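Local coordinates for putative dehydratase (Mesorhizobium loti, PDB 2POZ), which is of unknown function but, as a member of the enolase superfamily, is probably a lyase, perhaps a dehydratase, at residues R125-G130 / I330-P335; N129-A134 / R143-P148; Y153-F158 / E199-V204; F158-Q163 / R187-V192. All coordinates share one frame; numbering follows the deposited sequence.

Interaction 1: R125-G130 / I330-P335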
# COMPACT_ATOMS: atom_id res chain seq x y z
N ARG A 125 -25.60 -3.93 -31.30
CA ARG A 125 -25.05 -2.87 -32.12
C ARG A 125 -23.55 -3.16 -32.23
O ARG A 125 -22.94 -3.73 -31.32
CB ARG A 125 -25.27 -1.53 -31.44
CG ARG A 125 -24.74 -0.35 -32.21
CD ARG A 125 -25.01 0.93 -31.47
NE ARG A 125 -24.26 2.03 -32.04
CZ ARG A 125 -23.42 2.79 -31.35
NH1 ARG A 125 -23.22 2.55 -30.06
NH2 ARG A 125 -22.77 3.77 -31.95
N ALA A 126 -22.95 -2.76 -33.34
CA ALA A 126 -21.53 -3.00 -33.54
C ALA A 126 -20.81 -1.77 -34.04
O ALA A 126 -21.43 -0.87 -34.59
CB ALA A 126 -21.32 -4.15 -34.53
N TYR A 127 -19.50 -1.72 -33.84
CA TYR A 127 -18.70 -0.63 -34.36
C TYR A 127 -17.90 -1.26 -35.49
O TYR A 127 -17.72 -2.48 -35.51
CB TYR A 127 -17.79 -0.02 -33.28
CG TYR A 127 -16.72 -0.92 -32.70
CD1 TYR A 127 -15.54 -1.17 -33.40
CD2 TYR A 127 -16.87 -1.49 -31.44
CE1 TYR A 127 -14.52 -1.96 -32.84
CE2 TYR A 127 -15.86 -2.28 -30.87
CZ TYR A 127 -14.69 -2.51 -31.57
OH TYR A 127 -13.71 -3.30 -31.02
N ALA A 128 -17.44 -0.46 -36.43
CA ALA A 128 -16.67 -0.99 -37.54
C ALA A 128 -15.15 -0.81 -37.37
O ALA A 128 -14.68 0.21 -36.88
CB ALA A 128 -17.13 -0.33 -38.86
N ASN A 129 -14.41 -1.84 -37.77
CA ASN A 129 -12.95 -1.81 -37.71
C ASN A 129 -12.49 -2.30 -39.09
O ASN A 129 -13.32 -2.73 -39.90
CB ASN A 129 -12.43 -2.76 -36.63
CG ASN A 129 -11.00 -2.43 -36.20
OD1 ASN A 129 -10.29 -1.70 -36.87
ND2 ASN A 129 -10.58 -3.00 -35.07
N GLY A 130 -11.19 -2.22 -39.35
CA GLY A 130 -10.65 -2.68 -40.62
C GLY A 130 -11.04 -1.90 -41.87
O GLY A 130 -10.86 -2.39 -42.99
N ILE A 330 -20.76 -3.35 -26.70
CA ILE A 330 -20.90 -3.24 -28.15
C ILE A 330 -20.12 -4.37 -28.84
O ILE A 330 -19.18 -4.92 -28.27
CB ILE A 330 -20.37 -1.84 -28.59
CG1 ILE A 330 -20.74 -1.54 -30.04
CG2 ILE A 330 -18.87 -1.79 -28.39
CD1 ILE A 330 -20.45 -0.09 -30.43
N HIS A 331 -20.51 -4.70 -30.07
CA HIS A 331 -19.89 -5.76 -30.86
C HIS A 331 -18.87 -5.17 -31.86
O HIS A 331 -19.01 -4.02 -32.28
CB HIS A 331 -20.99 -6.51 -31.61
CG HIS A 331 -20.51 -7.62 -32.50
ND1 HIS A 331 -20.38 -8.92 -32.07
CD2 HIS A 331 -20.17 -7.63 -33.81
CE1 HIS A 331 -19.99 -9.68 -33.07
NE2 HIS A 331 -19.85 -8.92 -34.14
N GLU A 332 -17.86 -5.95 -32.24
CA GLU A 332 -16.84 -5.50 -33.20
C GLU A 332 -16.94 -6.25 -34.54
O GLU A 332 -17.00 -7.48 -34.56
CB GLU A 332 -15.43 -5.70 -32.62
CG GLU A 332 -14.31 -5.36 -33.62
CD GLU A 332 -12.92 -5.54 -33.03
OE1 GLU A 332 -12.71 -6.54 -32.30
OE2 GLU A 332 -12.04 -4.71 -33.32
N HIS A 333 -16.92 -5.51 -35.64
CA HIS A 333 -17.01 -6.13 -36.97
C HIS A 333 -16.02 -5.50 -37.97
O HIS A 333 -15.74 -4.30 -37.90
CB HIS A 333 -18.45 -6.01 -37.48
CG HIS A 333 -18.71 -6.78 -38.74
ND1 HIS A 333 -18.44 -8.13 -38.86
CD2 HIS A 333 -19.22 -6.39 -39.93
CE1 HIS A 333 -18.79 -8.53 -40.07
NE2 HIS A 333 -19.26 -7.50 -40.74
N TYR A 334 -15.50 -6.32 -38.88
CA TYR A 334 -14.56 -5.89 -39.92
C TYR A 334 -15.22 -6.20 -41.27
O TYR A 334 -14.80 -7.11 -41.98
CB TYR A 334 -13.24 -6.67 -39.84
CG TYR A 334 -12.41 -6.48 -38.59
CD1 TYR A 334 -11.18 -5.83 -38.64
CD2 TYR A 334 -12.84 -6.97 -37.36
CE1 TYR A 334 -10.38 -5.69 -37.50
CE2 TYR A 334 -12.06 -6.83 -36.21
CZ TYR A 334 -10.83 -6.19 -36.29
OH TYR A 334 -10.04 -6.08 -35.16
N PRO A 335 -16.26 -5.43 -41.64
CA PRO A 335 -16.94 -5.69 -42.92
C PRO A 335 -16.06 -5.71 -44.18
O PRO A 335 -16.29 -6.52 -45.07
CB PRO A 335 -18.01 -4.59 -42.95
CG PRO A 335 -17.38 -3.48 -42.19
CD PRO A 335 -16.75 -4.19 -41.02
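The ring of Tyr127 lies over Glu332, whose CA stands 4.1 Å from the ring centroid, displaced toward the rim, in a CH-pi contact. At the edge of the same ring comes Ile330 CG2, 3.7 Å from CD2, while Ile330 CD1 sits over a face of the Arg125 guanidinium, whose charge is paired with Glu201. A second CH-pi contact puts Asn129 CB over the centre of the Tyr334 ring, 3.8 Å from its centroid, with the amide stacked on it at 20° between planes. On the opposite side of the sheet Ala126 CB meets the His331 ring in plane at its edge; the small methyl lets the imidazole edge come in close.

Between these two layers strands 125-128 and 331-333 run in the same direction, and this parallel pairing closes the enolase-type barrel, first strand to last. His331 N bonds to Arg125 O, Tyr127 N to His331 O, His333 N to Tyr127 O and Asn129 N to His333 O. Tyr127 holds CG between its backbone N and carbonyl carbon (chi1 64°), which starts the ring toward the neighbouring strand. An alanine here would probably open a gap over Glu332 and leave Lys157 without the hydroxyl that it hydrogen-bonds. A CB on Gly130 would strike Tyr334 CD1.

Asn129 ND2 donates to Glu332 OE2 at 2.8 Å, nearly straight and in the amide plane, and OD1 accepts from Gly130 N, which fixes the amide's rotation. Glu332 OE2 also forms a salt bridge with Lys157, so Asn129, Glu332, Lys157 and Tyr127 make a buried polar cluster.

Interaction 2: N129-A134 / R143-P148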
# COMPACT_ATOMS: atom_id res chain seq x y z
N ASN A 129 -14.41 -1.84 -37.77
CA ASN A 129 -12.95 -1.81 -37.71
C ASN A 129 -12.49 -2.30 -39.09
O ASN A 129 -13.32 -2.73 -39.90
CB ASN A 129 -12.43 -2.76 -36.63
CG ASN A 129 -11.00 -2.43 -36.20
OD1 ASN A 129 -10.29 -1.70 -36.87
ND2 ASN A 129 -10.58 -3.00 -35.07
N GLY A 130 -11.19 -2.22 -39.35
CA GLY A 130 -10.65 -2.68 -40.62
C GLY A 130 -11.04 -1.90 -41.87
O GLY A 130 -10.86 -2.39 -42.99
N TRP A 131 -11.53 -0.68 -41.69
CA TRP A 131 -11.96 0.14 -42.82
C TRP A 131 -10.89 1.13 -43.29
O TRP A 131 -11.14 1.92 -44.20
CB TRP A 131 -13.22 0.92 -42.45
CG TRP A 131 -13.10 1.62 -41.10
CD1 TRP A 131 -13.39 1.09 -39.87
CD2 TRP A 131 -12.62 2.95 -40.86
NE1 TRP A 131 -13.11 2.00 -38.88
CE2 TRP A 131 -12.64 3.15 -39.46
CE3 TRP A 131 -12.18 4.00 -41.69
CZ2 TRP A 131 -12.22 4.35 -38.87
CZ3 TRP A 131 -11.77 5.19 -41.09
CH2 TRP A 131 -11.79 5.35 -39.70
N TYR A 132 -9.70 1.07 -42.69
CA TYR A 132 -8.61 2.00 -43.02
C TYR A 132 -7.32 1.26 -43.38
O TYR A 132 -6.22 1.78 -43.18
CB TYR A 132 -8.37 2.91 -41.81
CG TYR A 132 -8.17 2.12 -40.54
CD1 TYR A 132 -6.90 1.73 -40.12
CD2 TYR A 132 -9.28 1.67 -39.81
CE1 TYR A 132 -6.73 0.91 -39.00
CE2 TYR A 132 -9.12 0.84 -38.70
CZ TYR A 132 -7.84 0.46 -38.30
OH TYR A 132 -7.67 -0.37 -37.22
N GLY A 133 -7.46 0.07 -43.94
CA GLY A 133 -6.33 -0.76 -44.30
C GLY A 133 -5.18 -0.16 -45.10
O GLY A 133 -4.04 -0.62 -44.96
N ALA A 134 -5.45 0.85 -45.91
CA ALA A 134 -4.40 1.47 -46.72
C ALA A 134 -4.24 2.96 -46.42
O ALA A 134 -3.43 3.64 -47.03
CB ALA A 134 -4.71 1.28 -48.22
N ARG A 143 -11.35 9.95 -46.16
CA ARG A 143 -12.08 9.26 -47.22
C ARG A 143 -12.52 7.88 -46.77
O ARG A 143 -13.57 7.39 -47.15
CB ARG A 143 -11.22 9.09 -48.48
CG ARG A 143 -10.84 10.36 -49.23
CD ARG A 143 -12.07 11.08 -49.79
NE ARG A 143 -13.07 10.16 -50.35
CZ ARG A 143 -12.89 9.36 -51.40
NH1 ARG A 143 -11.74 9.32 -52.05
NH2 ARG A 143 -13.89 8.58 -51.79
N ALA A 144 -11.69 7.23 -45.96
CA ALA A 144 -11.96 5.88 -45.48
C ALA A 144 -13.21 5.71 -44.62
O ALA A 144 -13.78 4.62 -44.58
CB ALA A 144 -10.75 5.35 -44.74
N VAL A 145 -13.65 6.77 -43.93
CA VAL A 145 -14.84 6.64 -43.07
C VAL A 145 -16.13 6.52 -43.89
O VAL A 145 -17.13 5.99 -43.41
CB VAL A 145 -15.02 7.87 -42.12
CG1 VAL A 145 -13.72 8.16 -41.37
CG2 VAL A 145 -15.49 9.09 -42.91
N GLU A 146 -16.09 6.99 -45.13
CA GLU A 146 -17.26 6.96 -46.00
C GLU A 146 -17.96 5.61 -46.16
O GLU A 146 -19.18 5.53 -46.01
CB GLU A 146 -16.89 7.51 -47.38
CG GLU A 146 -16.73 9.03 -47.41
CD GLU A 146 -16.01 9.50 -48.67
OE1 GLU A 146 -16.25 8.91 -49.74
OE2 GLU A 146 -15.21 10.46 -48.57
N ARG A 147 -17.21 4.55 -46.46
CA ARG A 147 -17.84 3.25 -46.64
C ARG A 147 -18.55 2.73 -45.38
O ARG A 147 -19.75 2.43 -45.41
CB ARG A 147 -16.83 2.21 -47.14
CG ARG A 147 -17.45 0.84 -47.35
CD ARG A 147 -16.43 -0.18 -47.83
NE ARG A 147 -16.87 -1.55 -47.54
CZ ARG A 147 -17.04 -2.04 -46.32
NH1 ARG A 147 -16.82 -1.29 -45.25
NH2 ARG A 147 -17.45 -3.30 -46.16
N PRO A 148 -17.83 2.60 -44.25
CA PRO A 148 -18.54 2.10 -43.07
C PRO A 148 -19.75 2.96 -42.68
O PRO A 148 -20.79 2.43 -42.29
CB PRO A 148 -17.45 2.06 -41.99
CG PRO A 148 -16.47 3.10 -42.43
CD PRO A 148 -16.41 2.87 -43.93
O HOH W 1 -13.14 2.58 -46.10
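Trp131 points its CB toward helices 138-144 and 146-150; CG then lies between the backbone N and carbonyl carbon (chi1 48°), and chi2 (-87°) turns the indole plane against Ala144, Val145 and Pro148. In Val145 CG1 lies anti to the carbonyl carbon (chi1 -50°), and that branch does the touching, 3.6 Å from Trp131 CZ3. The two side chains lie side by side and point the same way.

Ala144 brings its CB in the indole plane to the edge, 3.6 Å from CE3; the small CB lets the ring edge come close. Pro148 crosses the indole at about a right angle, its CG 3.9 Å from Trp131 CG, and its compact ring fits against the start of the side chain. Within the loop Tyr132 places CD2 over the centre of one indole face. Its hydroxyl reaches back to Asn129 OD1, a hydrogen bond of 3.0 Å that lies in the carbonyl plane and steadies the phenol.

A water joins the two backbones, donating to Trp131 O at 2.8 Å and to Ala144 O at 2.6 Å, so these carbonyls are both satisfied without meeting directly. An alanine in place of Trp131 would probably open a gap beside Val145 and leave the Tyr132 ring without the flat surface it rests on.

The indole NE1 makes weak hydrogen bonds to Ala128 O and Lys157 O. This loop and the two helices link barrel strands 123-128 and 155-158, and the tryptophan fills the space between them and helix 179-196, where Val192 touches both Trp131 and Val145.

Interaction 3: Y153-F158 / E199-V204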
# COMPACT_ATOMS: atom_id res chain seq x y z
N TYR A 153 -22.97 2.27 -39.74
CA TYR A 153 -22.28 2.18 -38.45
C TYR A 153 -22.34 3.52 -37.74
O TYR A 153 -22.16 4.58 -38.35
CB TYR A 153 -20.81 1.76 -38.67
CG TYR A 153 -20.67 0.32 -39.08
CD1 TYR A 153 -20.71 -0.70 -38.13
CD2 TYR A 153 -20.57 -0.03 -40.43
CE1 TYR A 153 -20.67 -2.03 -38.51
CE2 TYR A 153 -20.53 -1.37 -40.82
CZ TYR A 153 -20.58 -2.36 -39.85
OH TYR A 153 -20.60 -3.68 -40.23
N GLY A 154 -22.59 3.49 -36.43
CA GLY A 154 -22.65 4.71 -35.65
C GLY A 154 -21.40 4.84 -34.80
O GLY A 154 -21.28 5.74 -33.97
N ALA A 155 -20.46 3.92 -35.01
CA ALA A 155 -19.22 3.92 -34.26
C ALA A 155 -18.10 3.29 -35.08
O ALA A 155 -18.30 2.30 -35.79
CB ALA A 155 -19.42 3.15 -32.95
N LEU A 156 -16.91 3.88 -34.97
CA LEU A 156 -15.76 3.41 -35.72
C LEU A 156 -14.51 3.31 -34.85
O LEU A 156 -14.26 4.19 -34.02
CB LEU A 156 -15.45 4.39 -36.87
CG LEU A 156 -16.55 4.78 -37.85
CD1 LEU A 156 -16.06 5.95 -38.69
CD2 LEU A 156 -16.92 3.59 -38.74
N LYS A 157 -13.74 2.25 -35.03
CA LYS A 157 -12.49 2.09 -34.30
C LYS A 157 -11.35 2.10 -35.31
O LYS A 157 -11.48 1.55 -36.40
CB LYS A 157 -12.43 0.78 -33.50
CG LYS A 157 -11.18 0.71 -32.61
CD LYS A 157 -11.17 -0.47 -31.64
CE LYS A 157 -10.58 -1.72 -32.26
NZ LYS A 157 -10.65 -2.87 -31.29
N PHE A 158 -10.23 2.72 -34.94
CA PHE A 158 -9.08 2.76 -35.84
C PHE A 158 -7.76 2.94 -35.11
O PHE A 158 -7.71 3.45 -33.99
CB PHE A 158 -9.27 3.86 -36.90
CG PHE A 158 -9.41 5.24 -36.32
CD1 PHE A 158 -8.38 6.17 -36.45
CD2 PHE A 158 -10.58 5.63 -35.66
CE1 PHE A 158 -8.51 7.46 -35.93
CE2 PHE A 158 -10.71 6.91 -35.14
CZ PHE A 158 -9.67 7.84 -35.28
N GLU A 199 -21.63 13.24 -34.35
CA GLU A 199 -22.51 12.18 -33.87
C GLU A 199 -21.94 10.77 -33.88
O GLU A 199 -22.50 9.87 -33.26
CB GLU A 199 -23.82 12.22 -34.66
CG GLU A 199 -24.49 13.58 -34.61
CD GLU A 199 -25.85 13.58 -35.29
OE1 GLU A 199 -26.71 12.77 -34.88
OE2 GLU A 199 -26.06 14.39 -36.22
N ILE A 200 -20.82 10.56 -34.57
CA ILE A 200 -20.22 9.24 -34.63
C ILE A 200 -19.28 8.98 -33.46
O ILE A 200 -18.46 9.82 -33.11
CB ILE A 200 -19.45 9.05 -35.96
CG1 ILE A 200 -20.41 9.17 -37.15
CG2 ILE A 200 -18.75 7.69 -35.97
CD1 ILE A 200 -21.52 8.12 -37.18
N GLU A 201 -19.43 7.81 -32.84
CA GLU A 201 -18.57 7.45 -31.72
C GLU A 201 -17.26 6.95 -32.30
O GLU A 201 -17.24 6.13 -33.21
CB GLU A 201 -19.22 6.34 -30.87
CG GLU A 201 -20.64 6.66 -30.44
CD GLU A 201 -21.24 5.60 -29.53
OE1 GLU A 201 -21.11 4.39 -29.84
OE2 GLU A 201 -21.85 5.98 -28.51
N LEU A 202 -16.15 7.45 -31.77
CA LEU A 202 -14.85 7.04 -32.26
C LEU A 202 -14.03 6.34 -31.18
O LEU A 202 -13.92 6.81 -30.06
CB LEU A 202 -14.07 8.26 -32.77
CG LEU A 202 -14.74 9.04 -33.91
CD1 LEU A 202 -13.85 10.21 -34.30
CD2 LEU A 202 -14.97 8.12 -35.10
N MSE A 203 -13.46 5.19 -31.54
CA MSE A 203 -12.62 4.45 -30.61
C MSE A 203 -11.21 4.48 -31.19
O MSE A 203 -11.01 4.22 -32.37
CB MSE A 203 -13.09 3.00 -30.47
CG MSE A 203 -14.41 2.80 -29.74
SE MSE A 203 -15.98 3.43 -30.72
CE MSE A 203 -17.36 2.62 -29.60
N VAL A 204 -10.24 4.83 -30.36
CA VAL A 204 -8.86 4.89 -30.81
C VAL A 204 -8.06 3.74 -30.21
O VAL A 204 -7.88 3.65 -28.99
CB VAL A 204 -8.22 6.24 -30.41
CG1 VAL A 204 -6.72 6.20 -30.65
CG2 VAL A 204 -8.84 7.37 -31.22
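Gly154 and Glu201 open the pairing of two parallel strands, with Glu201 N donating to Gly154 O at 3.0 Å. Three more backbone bonds follow: Leu156 N to Glu201 O, Met203 N to Leu156 O and Phe158 N to Met203 O. CA-H...O contacts reinforce them, as from Ala155 CA to Glu201 O at 3.1 Å.

Apolar contacts fill the face that carries Leu156, Phe158, Leu202 and Val204. Leu156 CB meets Leu202 CD2 at 4.2 Å, and its CG leans on Ile200 CG2. Phe158 has Leu202 CB at its ring edge, and its CZ lies 4.2 Å from Val204 CG2. Branched and aromatic side chains suit this face, which helices 146-150 and 179-196 cover.

On the other face the small Ala155 leaves room for Met203, present as selenomethionine, whose CE comes within 4.0 Å of Ala155 CB. Lys157 crosses that residue at about a right angle, CG against CB at 3.7 Å.

Charged ends find partners elsewhere: besides Glu332, Lys157 NZ forms a salt bridge with Glu231, and Glu201 turns to Arg125. Adjacent parallel strands, 155-158 and 201-205, linked through helix 179-196, form a beta-alpha-beta unit, probably the second and third strands of the enolase-superfamily barrel.

Interaction 4: F158-Q163 / R187-V192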
# COMPACT_ATOMS: atom_id res chain seq x y z
N PHE A 158 -10.23 2.72 -34.94
CA PHE A 158 -9.08 2.76 -35.84
C PHE A 158 -7.76 2.94 -35.11
O PHE A 158 -7.71 3.45 -33.99
CB PHE A 158 -9.27 3.86 -36.90
CG PHE A 158 -9.41 5.24 -36.32
CD1 PHE A 158 -8.38 6.17 -36.45
CD2 PHE A 158 -10.58 5.63 -35.66
CE1 PHE A 158 -8.51 7.46 -35.93
CE2 PHE A 158 -10.71 6.91 -35.14
CZ PHE A 158 -9.67 7.84 -35.28
N TYR A 159 -6.69 2.49 -35.76
CA TYR A 159 -5.32 2.57 -35.24
C TYR A 159 -4.68 3.73 -36.00
O TYR A 159 -4.45 3.65 -37.20
CB TYR A 159 -4.61 1.25 -35.55
CG TYR A 159 -3.15 1.19 -35.16
CD1 TYR A 159 -2.76 1.19 -33.82
CD2 TYR A 159 -2.16 1.10 -36.14
CE1 TYR A 159 -1.42 1.10 -33.45
CE2 TYR A 159 -0.81 1.02 -35.79
CZ TYR A 159 -0.45 1.01 -34.44
OH TYR A 159 0.88 0.90 -34.10
N PRO A 160 -4.38 4.84 -35.30
CA PRO A 160 -3.77 6.01 -35.95
C PRO A 160 -2.25 6.10 -35.93
O PRO A 160 -1.69 7.09 -36.40
CB PRO A 160 -4.40 7.16 -35.19
CG PRO A 160 -4.32 6.64 -33.77
CD PRO A 160 -4.79 5.17 -33.92
N LEU A 161 -1.59 5.08 -35.40
CA LEU A 161 -0.13 5.12 -35.30
C LEU A 161 0.66 4.35 -36.36
O LEU A 161 1.88 4.21 -36.23
CB LEU A 161 0.28 4.63 -33.89
CG LEU A 161 -0.45 5.24 -32.68
CD1 LEU A 161 0.08 4.63 -31.37
CD2 LEU A 161 -0.26 6.77 -32.68
N ALA A 162 0.00 3.86 -37.40
CA ALA A 162 0.72 3.09 -38.43
C ALA A 162 1.73 3.94 -39.22
O ALA A 162 1.47 5.11 -39.52
CB ALA A 162 -0.27 2.43 -39.40
N GLN A 163 2.87 3.34 -39.54
CA GLN A 163 3.91 4.03 -40.29
C GLN A 163 4.10 3.32 -41.63
O GLN A 163 4.13 2.10 -41.69
CB GLN A 163 5.25 4.00 -39.54
CG GLN A 163 5.19 3.98 -38.02
CD GLN A 163 4.76 5.30 -37.42
OE1 GLN A 163 5.01 6.38 -37.97
NE2 GLN A 163 4.11 5.23 -36.26
N ARG A 187 -3.39 14.35 -36.57
CA ARG A 187 -4.14 14.84 -37.72
C ARG A 187 -5.04 13.74 -38.28
O ARG A 187 -6.13 14.02 -38.78
CB ARG A 187 -3.20 15.34 -38.82
CG ARG A 187 -2.40 16.58 -38.41
CD ARG A 187 -3.31 17.76 -38.13
NE ARG A 187 -2.61 18.86 -37.46
CZ ARG A 187 -3.18 19.99 -37.06
NH1 ARG A 187 -4.48 20.20 -37.27
NH2 ARG A 187 -2.46 20.91 -36.44
N ARG A 188 -4.59 12.49 -38.19
CA ARG A 188 -5.39 11.37 -38.67
C ARG A 188 -6.66 11.25 -37.83
O ARG A 188 -7.75 11.05 -38.36
CB ARG A 188 -4.60 10.06 -38.59
CG ARG A 188 -3.50 9.90 -39.63
CD ARG A 188 -2.69 8.64 -39.31
NE ARG A 188 -1.73 8.29 -40.35
CZ ARG A 188 -0.69 7.49 -40.16
NH1 ARG A 188 -0.47 6.97 -38.96
NH2 ARG A 188 0.13 7.20 -41.17
N VAL A 189 -6.51 11.37 -36.51
CA VAL A 189 -7.66 11.27 -35.62
C VAL A 189 -8.61 12.44 -35.89
O VAL A 189 -9.83 12.26 -35.96
CB VAL A 189 -7.23 11.28 -34.12
CG1 VAL A 189 -8.45 11.17 -33.22
CG2 VAL A 189 -6.29 10.10 -33.85
N LYS A 190 -8.05 13.64 -36.05
CA LYS A 190 -8.86 14.82 -36.32
C LYS A 190 -9.57 14.72 -37.67
O LYS A 190 -10.71 15.16 -37.79
CB LYS A 190 -7.98 16.08 -36.28
CG LYS A 190 -8.76 17.38 -36.52
CD LYS A 190 -7.88 18.60 -36.31
CE LYS A 190 -8.68 19.89 -36.37
NZ LYS A 190 -9.23 20.14 -37.74
N ALA A 191 -8.91 14.15 -38.67
CA ALA A 191 -9.51 14.00 -39.98
C ALA A 191 -10.72 13.06 -39.89
O ALA A 191 -11.73 13.28 -40.56
CB ALA A 191 -8.50 13.45 -40.98
N VAL A 192 -10.61 12.02 -39.07
CA VAL A 192 -11.71 11.08 -38.90
C VAL A 192 -12.90 11.77 -38.22
O VAL A 192 -14.04 11.58 -38.64
CB VAL A 192 -11.28 9.84 -38.06
CG1 VAL A 192 -12.50 8.99 -37.72
CG2 VAL A 192 -10.28 9.00 -38.84
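Phe158 and Val192 reach toward each other tip to tip, the valine coming over one face of the phenyl ring. Val192 CG2 lies 4.0 Å from the ring centroid, 22° off the normal, in a CH-pi contact displaced toward the rim. Its other methyl, CG1, comes 3.8 Å from CE2, so both branches of the valine press on the ring. Val189 approaches differently: its CA lies in the ring plane at the edge, 3.9 Å from Phe158 CE1. The same residue crosses Pro160 obliquely, CG2 against the proline CB at 3.7 Å. Valines one turn apart thus supply short, stiff methyl groups to a helix face that lies close against the chain.

This is the packing of a beta-alpha-beta crossover in the barrel domain: Phe158 ends strand 155-158, and helix 179-196 returns over the outside before strand 201-205.

Beyond the apolar patch Arg188 points its guanidinium at the loop. Its CG is anti to the carbonyl carbon (chi1 -73°), and from there the chain runs extended to NE, a length that lets a helix residue reach backbone carbonyls. NH1 donates to Ala162 O at 2.7 Å, in the carbonyl plane and on a lone pair. NH2 bonds the same oxygen at 3.0 Å, so two nitrogens grip one atom end-on. NH1 also gives a bond of 2.8 Å to Pro160 O, standing 57° out of that carbonyl's plane. The guanidinium presents its edge to both carbonyls. Asp136 forms a salt bridge with NH2, and Phe141 of helix 138-144 touches both Arg188 and Phe158.

In the fold
From the N terminus, strand 123-128 opens interaction 1, and the residues just after it, Asn129 and Gly130 being common to both contacts, open interaction 2. Interaction 2 closes first, over a short loop and helix 138-144, before interaction 3 opens at 153-158. Phe158 belongs to interactions 3 and 4; interaction 4 closes at helix 179-196 and is nested in interaction 3, which closes at strand 201-205. Interaction 1 closes last, at 330-335, with interactions 3 and 4 inside its long loop. No two of these loops cross. Interaction 1 thus joins the first and last barrel strands, 123-128 and 331-333, while interactions 3 and 4 build the next strand-helix-strand unit, with interaction 2 packed beside them.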